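Local coordinates for protein alanine racemase (Corynebacterium glutamicum, PDB 2DY3) that belongs to the alanine racemase family and holds pyridoxal-5'-phosphate covalently bound in a TIM-barrel-type N-terminal domain, at residues L29-K34 with L217-L222; I117-K122 with I150-M155. One frame throughout, in Å; residues are numbered along the deposited sequence.

Interaction 1. Residues L29-K34 with L217-L222; sequences LMAVVK and LAFYGL. With PLP (pyridoxal-5'-phosphate), chain F.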
ATOM      1  N   LEU B  29     -27.591   4.464 -11.204  1.00 22.25           N
ATOM      2  CA  LEU B  29     -26.409   3.690 -10.851  1.00 21.67           C
ATOM      3  C   LEU B  29     -25.232   4.570 -10.445  1.00 19.81           C
ATOM      4  O   LEU B  29     -24.632   5.225 -11.289  1.00 17.89           O
ATOM      5  CB  LEU B  29     -25.976   2.828 -12.043  1.00 21.78           C
ATOM      6  CG  LEU B  29     -25.423   1.408 -11.865  1.00 21.82           C
ATOM      7  CD1 LEU B  29     -24.505   1.114 -13.040  1.00 19.30           C
ATOM      8  CD2 LEU B  29     -24.671   1.247 -10.561  1.00 19.42           C
ATOM      9  N   MET B  30     -24.910   4.590  -9.154  1.00 20.88           N
ATOM     10  CA  MET B  30     -23.764   5.357  -8.668  1.00 19.78           C
ATOM     11  C   MET B  30     -22.617   4.375  -8.511  1.00 18.57           C
ATOM     12  O   MET B  30     -22.723   3.409  -7.761  1.00 18.85           O
ATOM     13  CB  MET B  30     -24.044   6.001  -7.308  1.00 17.80           C
ATOM     14  CG  MET B  30     -22.832   6.752  -6.743  1.00 16.33           C
ATOM     15  SD  MET B  30     -23.125   7.532  -5.134  1.00 17.08           S
ATOM     16  CE  MET B  30     -23.663   9.177  -5.686  1.00 16.63           C
ATOM     17  N   ALA B  31     -21.525   4.618  -9.220  1.00 18.44           N
ATOM     18  CA  ALA B  31     -20.368   3.734  -9.142  1.00 17.97           C
ATOM     19  C   ALA B  31     -19.406   4.196  -8.052  1.00 17.09           C
ATOM     20  O   ALA B  31     -18.879   5.308  -8.108  1.00 16.20           O
ATOM     21  CB  ALA B  31     -19.648   3.696 -10.491  1.00 14.93           C
ATOM     22  N   VAL B  32     -19.171   3.345  -7.060  1.00 16.80           N
ATOM     23  CA  VAL B  32     -18.255   3.718  -5.989  1.00 15.92           C
ATOM     24  C   VAL B  32     -16.826   3.419  -6.420  1.00 14.55           C
ATOM     25  O   VAL B  32     -16.428   2.260  -6.525  1.00 16.37           O
ATOM     26  CB  VAL B  32     -18.580   2.969  -4.675  1.00 14.02           C
ATOM     27  CG1 VAL B  32     -17.557   3.330  -3.600  1.00 14.09           C
ATOM     28  CG2 VAL B  32     -19.976   3.338  -4.210  1.00 12.72           C
ATOM     29  N   VAL B  33     -16.054   4.473  -6.666  1.00 14.61           N
ATOM     30  CA  VAL B  33     -14.677   4.308  -7.104  1.00 12.29           C
ATOM     31  C   VAL B  33     -13.636   4.939  -6.195  1.00 12.79           C
ATOM     32  O   VAL B  33     -12.593   5.400  -6.659  1.00 11.75           O
ATOM     33  CB  VAL B  33     -14.483   4.839  -8.544  1.00 10.62           C
ATOM     34  CG1 VAL B  33     -15.391   4.079  -9.485  1.00  7.12           C
ATOM     35  CG2 VAL B  33     -14.773   6.337  -8.606  1.00 10.01           C
ATOM     36  N   LYS B  34     -13.921   4.944  -4.897  1.00 11.99           N
ATOM     37  CA  LYS B  34     -12.995   5.483  -3.903  1.00 11.11           C
ATOM     38  C   LYS B  34     -11.725   4.607  -3.884  1.00 11.64           C
ATOM     39  O   LYS B  34     -11.674   3.546  -4.519  1.00 11.06           O
ATOM     40  CB  LYS B  34     -13.658   5.460  -2.518  1.00 12.46           C
ATOM     41  CG  LYS B  34     -13.884   4.046  -1.982  1.00 13.47           C
ATOM     42  CD  LYS B  34     -15.027   3.948  -0.965  1.00 17.33           C
ATOM     43  CE  LYS B  34     -14.941   2.590  -0.296  1.00 19.87           C
ATOM     44  NZ  LYS B  34     -16.064   2.049   0.529  1.00 22.20           N
ATOM     45  N   LEU B 217     -17.610  -2.826  -5.169  1.00 16.26           N
ATOM     46  CA  LEU B 217     -17.009  -4.138  -5.381  1.00 16.65           C
ATOM     47  C   LEU B 217     -17.422  -4.851  -6.677  1.00 17.42           C
ATOM     48  O   LEU B 217     -16.568  -5.345  -7.410  1.00 14.75           O
ATOM     49  CB  LEU B 217     -17.329  -5.013  -4.163  1.00 18.77           C
ATOM     50  CG  LEU B 217     -16.525  -6.275  -3.840  1.00 21.42           C
ATOM     51  CD1 LEU B 217     -16.926  -7.338  -4.786  1.00 23.18           C
ATOM     52  CD2 LEU B 217     -15.024  -6.022  -3.899  1.00 18.54           C
ATOM     53  N   ALA B 218     -18.722  -4.901  -6.961  1.00 15.38           N
ATOM     54  CA  ALA B 218     -19.211  -5.578  -8.160  1.00 16.43           C
ATOM     55  C   ALA B 218     -18.666  -5.048  -9.494  1.00 17.33           C
ATOM     56  O   ALA B 218     -18.541  -5.808 -10.458  1.00 15.99           O
ATOM     57  CB  ALA B 218     -20.747  -5.559  -8.182  1.00 16.22           C
ATOM     58  N   PHE B 219     -18.350  -3.758  -9.565  1.00 16.84           N
ATOM     59  CA  PHE B 219     -17.826  -3.187 -10.809  1.00 16.35           C
ATOM     60  C   PHE B 219     -16.479  -3.799 -11.174  1.00 16.41           C
ATOM     61  O   PHE B 219     -16.092  -3.841 -12.351  1.00 14.76           O
ATOM     62  CB  PHE B 219     -17.652  -1.664 -10.692  1.00 17.52           C
ATOM     63  CG  PHE B 219     -18.934  -0.886 -10.812  1.00 17.54           C
ATOM     64  CD1 PHE B 219     -19.717  -0.627  -9.700  1.00 18.22           C
ATOM     65  CD2 PHE B 219     -19.360  -0.421 -12.046  1.00 17.80           C
ATOM     66  CE1 PHE B 219     -20.903   0.084  -9.818  1.00 18.02           C
ATOM     67  CE2 PHE B 219     -20.539   0.288 -12.170  1.00 17.41           C
ATOM     68  CZ  PHE B 219     -21.311   0.542 -11.056  1.00 19.20           C
ATOM     69  N   TYR B 220     -15.769  -4.273 -10.157  1.00 14.82           N
ATOM     70  CA  TYR B 220     -14.452  -4.863 -10.349  1.00 14.91           C
ATOM     71  C   TYR B 220     -14.540  -6.374 -10.554  1.00 15.62           C
ATOM     72  O   TYR B 220     -13.523  -7.067 -10.599  1.00 14.96           O
ATOM     73  CB  TYR B 220     -13.574  -4.507  -9.146  1.00 14.08           C
ATOM     74  CG  TYR B 220     -13.621  -3.022  -8.853  1.00 17.42           C
ATOM     75  CD1 TYR B 220     -13.074  -2.104  -9.743  1.00 15.91           C
ATOM     76  CD2 TYR B 220     -14.298  -2.532  -7.741  1.00 19.01           C
ATOM     77  CE1 TYR B 220     -13.205  -0.744  -9.539  1.00 18.25           C
ATOM     78  CE2 TYR B 220     -14.435  -1.169  -7.533  1.00 19.63           C
ATOM     79  CZ  TYR B 220     -13.885  -0.281  -8.437  1.00 18.74           C
ATOM     80  OH  TYR B 220     -14.014   1.075  -8.236  1.00 21.15           O
ATOM     81  N   GLY B 221     -15.769  -6.870 -10.662  1.00 16.68           N
ATOM     82  CA  GLY B 221     -15.994  -8.283 -10.910  1.00 19.29           C
ATOM     83  C   GLY B 221     -15.880  -9.252  -9.750  1.00 19.51           C
ATOM     84  O   GLY B 221     -15.677 -10.447  -9.970  1.00 20.30           O
ATOM     85  N   LEU B 222     -16.023  -8.766  -8.522  1.00 20.14           N
ATOM     86  CA  LEU B 222     -15.919  -9.642  -7.360  1.00 21.34           C
ATOM     87  C   LEU B 222     -17.274  -9.804  -6.671  1.00 21.66           C
ATOM     88  O   LEU B 222     -18.043  -8.855  -6.584  1.00 21.22           O
ATOM     89  CB  LEU B 222     -14.889  -9.079  -6.378  1.00 23.99           C
ATOM     90  CG  LEU B 222     -13.493  -8.765  -6.929  1.00 27.17           C
ATOM     91  CD1 LEU B 222     -12.676  -8.019  -5.874  1.00 27.74           C
ATOM     92  CD2 LEU B 222     -12.794 -10.052  -7.339  1.00 26.41           C
TER
HETATM   93  N1  PLP F 401     -21.153   3.314  -0.012  1.00 28.09           N
HETATM   94  C2  PLP F 401     -20.253   3.823   0.929  1.00 28.04           C
HETATM   95  C2A PLP F 401     -20.694   4.950   1.848  1.00 28.10           C
HETATM   96  C3  PLP F 401     -18.955   3.264   1.004  1.00 28.17           C
HETATM   97  O3  PLP F 401     -18.053   3.745   1.930  1.00 30.92           O
HETATM   98  C4  PLP F 401     -18.588   2.204   0.117  1.00 26.28           C
HETATM   99  C4A PLP F 401     -17.194   1.528   0.177  1.00 27.00           C
HETATM  100  C5  PLP F 401     -19.559   1.710  -0.822  1.00 26.57           C
HETATM  101  C6  PLP F 401     -20.821   2.279  -0.871  1.00 27.20           C
HETATM  102  C5A PLP F 401     -19.271   0.584  -1.768  1.00 25.76           C
HETATM  103  O4P PLP F 401     -19.503  -0.674  -1.147  1.00 24.04           O
HETATM  104  P   PLP F 401     -19.304  -2.129  -1.835  1.00 22.25           P
HETATM  105  O1P PLP F 401     -17.947  -2.217  -2.363  1.00 19.09           O
HETATM  106  O2P PLP F 401     -19.539  -3.026  -0.703  1.00 22.17           O
HETATM  107  O3P PLP F 401     -20.340  -2.154  -2.890  1.00 20.59           O

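Interaction 2. Residues I117-K122 with I150-M155; sequences IRVSIK and IEVTGM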
ATOM      1  N   ILE B 117     -25.547  24.908  -3.414  1.00 26.80           N
ATOM      2  CA  ILE B 117     -24.798  23.785  -2.860  1.00 23.66           C
ATOM      3  C   ILE B 117     -25.591  22.477  -2.773  1.00 21.46           C
ATOM      4  O   ILE B 117     -26.575  22.391  -2.041  1.00 18.70           O
ATOM      5  CB  ILE B 117     -24.275  24.147  -1.447  1.00 23.36           C
ATOM      6  CG1 ILE B 117     -23.438  25.424  -1.520  1.00 20.93           C
ATOM      7  CG2 ILE B 117     -23.451  23.001  -0.880  1.00 22.35           C
ATOM      8  CD1 ILE B 117     -23.155  26.048  -0.171  1.00 20.77           C
ATOM      9  N   ARG B 118     -25.153  21.466  -3.522  1.00 19.20           N
ATOM     10  CA  ARG B 118     -25.811  20.160  -3.511  1.00 18.20           C
ATOM     11  C   ARG B 118     -25.266  19.320  -2.357  1.00 17.34           C
ATOM     12  O   ARG B 118     -24.055  19.109  -2.243  1.00 16.98           O
ATOM     13  CB  ARG B 118     -25.578  19.419  -4.839  1.00 17.29           C
ATOM     14  CG  ARG B 118     -26.500  19.859  -5.991  1.00 18.88           C
ATOM     15  CD  ARG B 118     -26.032  19.321  -7.342  1.00 15.58           C
ATOM     16  NE  ARG B 118     -26.001  17.858  -7.386  1.00 18.69           N
ATOM     17  CZ  ARG B 118     -27.070  17.085  -7.551  1.00 18.69           C
ATOM     18  NH1 ARG B 118     -28.274  17.626  -7.699  1.00 22.27           N
ATOM     19  NH2 ARG B 118     -26.937  15.767  -7.556  1.00 19.55           N
ATOM     20  N   VAL B 119     -26.163  18.851  -1.498  1.00 14.83           N
ATOM     21  CA  VAL B 119     -25.766  18.028  -0.368  1.00 16.83           C
ATOM     22  C   VAL B 119     -26.635  16.778  -0.255  1.00 16.89           C
ATOM     23  O   VAL B 119     -27.761  16.729  -0.760  1.00 17.59           O
ATOM     24  CB  VAL B 119     -25.869  18.804   0.978  1.00 17.27           C
ATOM     25  CG1 VAL B 119     -25.004  20.045   0.947  1.00 18.84           C
ATOM     26  CG2 VAL B 119     -27.314  19.167   1.259  1.00 19.67           C
ATOM     27  N   SER B 120     -26.093  15.763   0.403  1.00 15.16           N
ATOM     28  CA  SER B 120     -26.820  14.525   0.633  1.00 15.66           C
ATOM     29  C   SER B 120     -26.630  14.243   2.114  1.00 16.01           C
ATOM     30  O   SER B 120     -25.502  14.232   2.606  1.00 18.25           O
ATOM     31  CB  SER B 120     -26.242  13.394  -0.217  1.00 16.04           C
ATOM     32  OG  SER B 120     -26.926  12.181   0.045  1.00 28.51           O
ATOM     33  N   ILE B 121     -27.722  14.039   2.835  1.00 15.36           N
ATOM     34  CA  ILE B 121     -27.612  13.795   4.264  1.00 16.55           C
ATOM     35  C   ILE B 121     -27.239  12.357   4.585  1.00 16.49           C
ATOM     36  O   ILE B 121     -27.974  11.431   4.248  1.00 14.52           O
ATOM     37  CB  ILE B 121     -28.928  14.121   5.007  1.00 17.87           C
ATOM     38  CG1 ILE B 121     -29.450  15.501   4.596  1.00 15.42           C
ATOM     39  CG2 ILE B 121     -28.678  14.120   6.503  1.00 20.51           C
ATOM     40  CD1 ILE B 121     -30.820  15.824   5.172  1.00 17.23           C
ATOM     41  N   LYS B 122     -26.084  12.176   5.221  1.00 15.26           N
ATOM     42  CA  LYS B 122     -25.651  10.846   5.614  1.00 15.40           C
ATOM     43  C   LYS B 122     -26.357  10.563   6.934  1.00 14.65           C
ATOM     44  O   LYS B 122     -26.204  11.310   7.906  1.00 14.24           O
ATOM     45  CB  LYS B 122     -24.136  10.789   5.811  1.00 15.70           C
ATOM     46  CG  LYS B 122     -23.658   9.443   6.341  1.00 19.96           C
ATOM     47  CD  LYS B 122     -22.137   9.345   6.344  1.00 21.84           C
ATOM     48  CE  LYS B 122     -21.673   8.102   7.085  1.00 24.85           C
ATOM     49  NZ  LYS B 122     -22.170   6.867   6.454  1.00 20.30           N
ATOM     50  N   ILE B 150     -28.881  26.024  -0.355  1.00 21.53           N
ATOM     51  CA  ILE B 150     -28.604  24.598  -0.224  1.00 21.78           C
ATOM     52  C   ILE B 150     -29.709  23.710  -0.779  1.00 19.90           C
ATOM     53  O   ILE B 150     -30.872  23.888  -0.453  1.00 16.98           O
ATOM     54  CB  ILE B 150     -28.388  24.205   1.251  1.00 24.30           C
ATOM     55  CG1 ILE B 150     -27.117  24.862   1.788  1.00 24.45           C
ATOM     56  CG2 ILE B 150     -28.306  22.701   1.377  1.00 23.61           C
ATOM     57  CD1 ILE B 150     -26.880  24.574   3.242  1.00 25.58           C
ATOM     58  N   GLU B 151     -29.344  22.756  -1.630  1.00 20.41           N
ATOM     59  CA  GLU B 151     -30.335  21.838  -2.173  1.00 21.37           C
ATOM     60  C   GLU B 151     -30.059  20.426  -1.666  1.00 19.78           C
ATOM     61  O   GLU B 151     -29.056  19.811  -2.025  1.00 18.60           O
ATOM     62  CB  GLU B 151     -30.315  21.817  -3.702  1.00 23.75           C
ATOM     63  CG  GLU B 151     -31.365  20.849  -4.255  1.00 30.20           C
ATOM     64  CD  GLU B 151     -31.146  20.449  -5.706  1.00 32.59           C
ATOM     65  OE1 GLU B 151     -31.908  19.584  -6.192  1.00 36.95           O
ATOM     66  OE2 GLU B 151     -30.230  20.986  -6.362  1.00 32.73           O
ATOM     67  N   VAL B 152     -30.941  19.922  -0.815  1.00 18.81           N
ATOM     68  CA  VAL B 152     -30.785  18.581  -0.292  1.00 19.42           C
ATOM     69  C   VAL B 152     -31.315  17.642  -1.366  1.00 20.68           C
ATOM     70  O   VAL B 152     -32.521  17.538  -1.568  1.00 21.74           O
ATOM     71  CB  VAL B 152     -31.587  18.394   1.008  1.00 21.21           C
ATOM     72  CG1 VAL B 152     -31.501  16.949   1.473  1.00 21.25           C
ATOM     73  CG2 VAL B 152     -31.050  19.332   2.083  1.00 19.33           C
ATOM     74  N   THR B 153     -30.407  16.968  -2.060  1.00 19.52           N
ATOM     75  CA  THR B 153     -30.785  16.056  -3.130  1.00 20.81           C
ATOM     76  C   THR B 153     -31.367  14.743  -2.624  1.00 19.14           C
ATOM     77  O   THR B 153     -32.004  14.006  -3.382  1.00 16.86           O
ATOM     78  CB  THR B 153     -29.586  15.727  -4.025  1.00 22.31           C
ATOM     79  OG1 THR B 153     -30.035  14.934  -5.132  1.00 31.90           O
ATOM     80  CG2 THR B 153     -28.530  14.947  -3.238  1.00 16.49           C
ATOM     81  N   GLY B 154     -31.134  14.457  -1.346  1.00 17.27           N
ATOM     82  CA  GLY B 154     -31.644  13.237  -0.742  1.00 16.71           C
ATOM     83  C   GLY B 154     -30.831  12.837   0.476  1.00 17.62           C
ATOM     84  O   GLY B 154     -30.059  13.638   1.010  1.00 17.16           O
ATOM     85  N   MET B 155     -31.022  11.602   0.932  1.00 17.08           N
ATOM     86  CA  MET B 155     -30.279  11.076   2.072  1.00 16.58           C
ATOM     87  C   MET B 155     -29.882   9.631   1.791  1.00 16.70           C
ATOM     88  O   MET B 155     -30.443   8.966   0.915  1.00 16.47           O
ATOM     89  CB  MET B 155     -31.097  11.158   3.372  1.00 18.83           C
ATOM     90  CG  MET B 155     -32.468  10.504   3.333  1.00 17.81           C
ATOM     91  SD  MET B 155     -33.188  10.392   4.993  1.00 21.77           S
ATOM     92  CE  MET B 155     -33.468  12.100   5.370  1.00 19.92           C
TER
HETATM   93  O   HOH W   1     -29.170  20.521  -8.948  1.00 37.37           O

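Interaction 1. Residues L29-K34 with L217-L222
F219 turns the CZ end of its ring toward strand 28-32, with A31 over one face and L29 at the edge. F219 CG stands anti to the carbonyl carbon (chi1 -78°), which aims the ring this way. The A31 methyl makes a CH-pi contact, 3.9 Å from CB to the F219 ring centroid and displaced toward the rim; alanine is small enough to let the ring this close to the strand backbone. L29 meets the ring tip to tip, CD2 3.5 Å from F219 CZ. Beside them, the Y220 hydroxyl donates a hydrogen bond to V32 O (OH to O 3.2 Å), well off the line of the C=O bond (angle at O 130°), and V33 CG1 packs on that OH at 3.5 Å. Tyrosine suits this place: its long, rigid side chain reaches the strand and ends in a donor. Toward pyridoxal-5'-phosphate, V32 CG2 lies 3.6 Å from C6, L217 N donates to O1P at 2.9 Å (N-H...O 166°), and extended K34 joins NZ to C4A at 1.3 Å, consistent with a Schiff base. H40 and Y38 stack on Y220. Helices 10-24 and 42-50 pack round F219, strand 56-59 flanks strand 28-32, and helix 345-350 meets L217.

Interaction 2. Residues I117-K122 with I150-M155
I117-K122 and I150-M155 meet as the parallel strand pair of a beta-alpha-beta unit whose connection carries helix 134-146. E151 N donates to I117 O at 2.8 Å; the next bonds run from V119 N to E151 O at 3.1 Å, and from T153 N to V119 O at 3.0 Å, almost along the C=O axis. There the register slips: T153 and G154 together stand opposite the single residue S120, a beta bulge. Pairing resumes with I121 N bonded to G154 O at 3.0 Å. T153 has nearly helical backbone angles, and G154 adopts a phi of 157° that a side chain would jam against the preceding carbonyl, so glycine fits here.

On one face I117, V119, I121, I150, V152 and M155 form a continuous apolar row. V119 CG2 touches both I150 CG2, at 3.7 Å, and V152 CG2. V152 CG1 is anti to the backbone N (chi1 175°), which leaves CG1 for I121 CD1, at 3.9 Å, and CG2 for V119; I121 CB lies against M155 CB. Helices 103-110, 134-146 and 169-186 cover this layer, to which bulky aliphatic chains are well suited. On the other face R118 and E151 run side by side, their flat ends turned 77° apart and beyond salt-bridge distance. R118 NH2 instead forms salt bridges with D97 and E76, which probably hold the guanidinium in place. The whole is a parallel beta-alpha-beta unit as in a TIM-barrel domain, its apolar row under the outer helices; in this chain R118, S120 and E151 lie on the other side of the strands.

Both interactions reach the same parallel sheet of the N-terminal domain, and both are buried, but interaction 2 pairs two of its strands, whereas interaction 1 packs a 3-10 turn against one. Interaction 2 is local in sequence, rests on backbone bonds, and is covered on its apolar face by helices; strand 150-156 is outermost in that sheet within this chain. Interaction 1 lies near the centre of the chain and brings a loop from far along the sequence onto strand 28-32 through aromatic side chains and one hydroxyl bond, with pyridoxal-5'-phosphate bonded to K34 and held by L217 N. One contact therefore builds the barrel wall, whereas the other shapes the ligand pocket; interactions 1 and 2 do not touch.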